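Local coordinates for 5-ketofructose reductase (Gluconobacter sp., PDB 7COK), which reduces 5-ketofructose, probably to fructose with a nicotinamide cofactor, and represents a novel class in the shikimate dehydrogenase family, at residues A144-A158 with I168-W181. Numbering follows the deposited sequence.
Sequences ALAGAAHITIVNRDA and INDKTEATGEAQAW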
# COMPACT_ATOMS: atom_id res chain seq x y z
N ALA A 144 34.45 -1.81 8.62
CA ALA A 144 35.27 -2.98 8.89
C ALA A 144 35.18 -4.00 7.77
O ALA A 144 36.20 -4.46 7.28
CB ALA A 144 34.89 -3.60 10.22
N LEU A 145 33.95 -4.34 7.33
CA LEU A 145 33.76 -5.26 6.19
C LEU A 145 34.31 -4.71 4.88
O LEU A 145 34.70 -5.48 3.99
CB LEU A 145 32.29 -5.68 6.04
CG LEU A 145 31.68 -6.45 7.21
CD1 LEU A 145 30.21 -6.71 6.87
CD2 LEU A 145 32.43 -7.74 7.56
N ALA A 146 34.39 -3.39 4.77
CA ALA A 146 34.93 -2.75 3.58
C ALA A 146 36.44 -2.53 3.64
O ALA A 146 37.00 -1.81 2.79
CB ALA A 146 34.21 -1.44 3.34
N GLY A 147 37.08 -3.07 4.68
CA GLY A 147 38.54 -3.08 4.78
C GLY A 147 39.21 -1.99 5.57
O GLY A 147 40.44 -1.86 5.50
N ALA A 148 38.46 -1.21 6.35
CA ALA A 148 39.11 -0.20 7.21
C ALA A 148 40.12 -0.85 8.16
O ALA A 148 39.93 -1.98 8.62
CB ALA A 148 38.09 0.62 7.98
N ALA A 149 41.21 -0.15 8.43
CA ALA A 149 42.28 -0.71 9.28
C ALA A 149 41.98 -0.59 10.78
O ALA A 149 42.24 -1.53 11.56
CB ALA A 149 43.62 -0.08 8.94
N HIS A 150 41.43 0.55 11.18
CA HIS A 150 41.33 0.91 12.58
C HIS A 150 40.14 1.80 12.82
O HIS A 150 39.95 2.79 12.10
CB HIS A 150 42.62 1.61 13.04
CG HIS A 150 42.74 1.72 14.52
ND1 HIS A 150 42.12 2.72 15.24
CD2 HIS A 150 43.38 0.94 15.43
CE1 HIS A 150 42.36 2.54 16.53
NE2 HIS A 150 43.13 1.48 16.67
N ILE A 151 39.33 1.43 13.81
CA ILE A 151 38.11 2.17 14.11
C ILE A 151 38.08 2.48 15.59
O ILE A 151 38.11 1.56 16.42
CB ILE A 151 36.82 1.42 13.67
CG1 ILE A 151 36.84 1.14 12.17
CG2 ILE A 151 35.57 2.25 14.00
CD1 ILE A 151 35.89 0.04 11.71
N THR A 152 38.00 3.76 15.90
CA THR A 152 37.95 4.25 17.28
C THR A 152 36.53 4.75 17.50
O THR A 152 36.03 5.56 16.71
CB THR A 152 38.96 5.40 17.55
OG1 THR A 152 40.30 4.95 17.32
CG2 THR A 152 38.86 5.89 19.01
N ILE A 153 35.87 4.24 18.55
CA ILE A 153 34.51 4.65 18.88
C ILE A 153 34.59 5.46 20.17
O ILE A 153 35.19 5.01 21.14
CB ILE A 153 33.54 3.45 19.02
CG1 ILE A 153 33.56 2.59 17.75
CG2 ILE A 153 32.13 3.94 19.25
CD1 ILE A 153 34.56 1.45 17.76
N VAL A 154 34.05 6.67 20.13
CA VAL A 154 34.19 7.67 21.20
C VAL A 154 32.80 7.91 21.78
O VAL A 154 31.83 8.19 21.06
CB VAL A 154 34.85 9.00 20.70
CG1 VAL A 154 35.15 9.96 21.85
CG2 VAL A 154 36.15 8.72 19.98
N ASN A 155 32.66 7.69 23.08
CA ASN A 155 31.36 7.83 23.73
C ASN A 155 31.54 8.21 25.19
O ASN A 155 32.50 7.79 25.83
CB ASN A 155 30.61 6.49 23.64
CG ASN A 155 29.10 6.65 23.76
OD1 ASN A 155 28.48 7.42 23.03
ND2 ASN A 155 28.50 5.90 24.69
N ARG A 156 30.62 9.02 25.72
CA ARG A 156 30.69 9.39 27.14
C ARG A 156 30.61 8.14 27.98
O ARG A 156 31.38 7.99 28.91
CB ARG A 156 29.63 10.42 27.50
CG ARG A 156 29.83 11.77 26.86
CD ARG A 156 29.00 12.84 27.57
NE ARG A 156 29.52 13.17 28.90
CZ ARG A 156 30.54 14.00 29.15
NH1 ARG A 156 31.19 14.62 28.16
NH2 ARG A 156 30.92 14.21 30.39
N ASP A 157 29.70 7.22 27.63
CA ASP A 157 29.67 5.90 28.27
C ASP A 157 30.54 4.99 27.44
O ASP A 157 30.09 4.42 26.44
CB ASP A 157 28.23 5.38 28.39
CG ASP A 157 28.15 3.99 29.01
OD1 ASP A 157 29.20 3.37 29.27
OD2 ASP A 157 27.02 3.51 29.20
N ALA A 158 31.80 4.87 27.86
CA ALA A 158 32.83 4.12 27.13
C ALA A 158 32.52 2.64 26.98
O ALA A 158 32.94 2.03 26.00
CB ALA A 158 34.20 4.32 27.76
N ILE A 168 34.04 -5.37 16.49
CA ILE A 168 34.96 -5.19 15.38
C ILE A 168 36.15 -6.14 15.49
O ILE A 168 36.45 -6.86 14.54
CB ILE A 168 35.35 -3.69 15.21
CG1 ILE A 168 34.12 -2.80 14.92
CG2 ILE A 168 36.44 -3.52 14.17
CD1 ILE A 168 33.17 -3.28 13.83
N ASN A 169 36.77 -6.19 16.66
CA ASN A 169 37.92 -7.08 16.88
C ASN A 169 37.58 -8.55 16.75
O ASN A 169 38.35 -9.31 16.18
CB ASN A 169 38.54 -6.81 18.25
CG ASN A 169 39.19 -5.45 18.34
OD1 ASN A 169 39.89 -5.03 17.42
ND2 ASN A 169 38.96 -4.77 19.45
N ASP A 170 36.41 -8.93 17.26
CA ASP A 170 35.98 -10.34 17.32
C ASP A 170 35.46 -10.89 16.01
O ASP A 170 35.58 -12.09 15.75
CB ASP A 170 34.91 -10.53 18.38
CG ASP A 170 35.40 -10.25 19.78
OD1 ASP A 170 36.63 -10.17 19.98
OD2 ASP A 170 34.54 -10.12 20.68
N LYS A 171 34.86 -10.02 15.20
CA LYS A 171 34.16 -10.48 14.01
C LYS A 171 34.67 -9.94 12.68
O LYS A 171 34.13 -10.29 11.64
CB LYS A 171 32.64 -10.20 14.14
CG LYS A 171 31.93 -10.93 15.28
CD LYS A 171 32.17 -12.43 15.28
CE LYS A 171 31.64 -13.12 14.03
NZ LYS A 171 32.26 -14.47 13.91
N THR A 172 35.71 -9.12 12.71
CA THR A 172 36.24 -8.50 11.48
C THR A 172 37.77 -8.49 11.46
O THR A 172 38.41 -8.82 12.46
CB THR A 172 35.69 -7.07 11.25
OG1 THR A 172 36.52 -6.09 11.89
CG2 THR A 172 34.24 -6.92 11.73
N GLU A 173 38.34 -8.10 10.33
CA GLU A 173 39.79 -7.97 10.18
C GLU A 173 40.32 -6.64 10.72
O GLU A 173 41.53 -6.49 10.92
CB GLU A 173 40.22 -8.18 8.72
CG GLU A 173 39.74 -9.49 8.09
CD GLU A 173 39.82 -10.69 9.02
OE1 GLU A 173 38.75 -11.22 9.39
OE2 GLU A 173 40.94 -11.12 9.37
N ALA A 174 39.41 -5.70 10.95
CA ALA A 174 39.72 -4.37 11.44
C ALA A 174 40.01 -4.40 12.93
O ALA A 174 39.52 -5.27 13.66
CB ALA A 174 38.57 -3.41 11.15
N THR A 175 40.84 -3.46 13.37
CA THR A 175 41.08 -3.22 14.79
C THR A 175 40.07 -2.20 15.31
O THR A 175 39.90 -1.14 14.72
CB THR A 175 42.52 -2.75 15.04
OG1 THR A 175 43.42 -3.77 14.57
CG2 THR A 175 42.77 -2.51 16.53
N GLY A 176 39.40 -2.55 16.40
CA GLY A 176 38.48 -1.64 17.09
C GLY A 176 39.01 -1.20 18.43
O GLY A 176 39.63 -1.99 19.14
N GLU A 177 38.77 0.07 18.77
CA GLU A 177 39.25 0.69 20.01
C GLU A 177 38.15 1.59 20.54
O GLU A 177 37.48 2.29 19.76
CB GLU A 177 40.47 1.55 19.71
CG GLU A 177 41.18 2.11 20.94
CD GLU A 177 42.20 3.18 20.60
OE1 GLU A 177 42.57 3.96 21.50
OE2 GLU A 177 42.65 3.26 19.44
N ALA A 178 37.95 1.57 21.85
CA ALA A 178 37.00 2.46 22.52
C ALA A 178 37.71 3.53 23.34
O ALA A 178 38.74 3.28 23.96
CB ALA A 178 36.08 1.67 23.43
N GLN A 179 37.14 4.73 23.33
CA GLN A 179 37.68 5.84 24.13
C GLN A 179 36.55 6.59 24.80
O GLN A 179 35.54 6.93 24.16
CB GLN A 179 38.51 6.82 23.27
CG GLN A 179 39.83 6.25 22.76
CD GLN A 179 40.92 6.13 23.83
OE1 GLN A 179 40.90 6.83 24.85
NE2 GLN A 179 41.89 5.26 23.59
N ALA A 180 36.70 6.86 26.09
CA ALA A 180 35.74 7.67 26.82
C ALA A 180 35.85 9.09 26.30
O ALA A 180 36.96 9.57 25.99
CB ALA A 180 36.03 7.63 28.32
N TRP A 181 34.70 9.75 26.21
CA TRP A 181 34.61 11.11 25.69
C TRP A 181 34.56 12.06 26.88
O TRP A 181 33.61 12.03 27.67
CB TRP A 181 33.33 11.25 24.87
CG TRP A 181 33.32 12.40 23.91
CD1 TRP A 181 34.12 13.51 23.92
CD2 TRP A 181 32.42 12.55 22.83
NE1 TRP A 181 33.78 14.34 22.88
CE2 TRP A 181 32.74 13.77 22.19
CE3 TRP A 181 31.39 11.76 22.30
CZ2 TRP A 181 32.05 14.22 21.05
CZ3 TRP A 181 30.70 12.21 21.17
CH2 TRP A 181 31.03 13.43 20.56
O HOH W 1 36.38 -7.31 8.09
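Strands 150-155 and 175-180 pair in parallel through seven backbone hydrogen bonds, from Thr175 N to Ala149 O (3.0 Å) through to Trp181 N with Asn155 O. Helix 158-171 makes the crossover, so this is a beta-alpha-beta unit of the Rossmann-like domain. Strand 175-180 is the edge of the sheet within the chain; strand 126-130 flanks strand 150-155 on its other side.

Polar side chains share one face. The His150 ring meets Glu177 OE2 at its edge, CE1 lying 3.0 Å from that oxygen, with ring and carboxylate planes 77° apart. Glu177 CG is anti to the backbone N (chi1 -173°), and the extended chain stands off the sheet beside Thr152, which brings OE2 to the edge of the His150 ring. There Gln179 NE2 donates to Glu177 OE1 at 2.6 Å.

Apolar contacts lie at both ends. Val154 CG1 sits over one face of the Trp181 indole, 4.1 Å from the five-membered ring centroid, a CH-pi contact. Trp181 NE1 bonds to Pro210 O. Ala144 CB packs on Ala174 CB (3.8 Å); the Thr172 hydroxyl, OG1, also lies against Ala144 CB, at 3.4 Å.

Thr172 OG1 donates to Ile168 O and accepts from Ala174 N in an ST turn. A valine here would probably leave Ala174 N without this acceptor and loosen the turn. Water bridges Ala144 O and Glu173 N. Backbone bonds thus set the register, while small apolar groups allow close packing where the helices end.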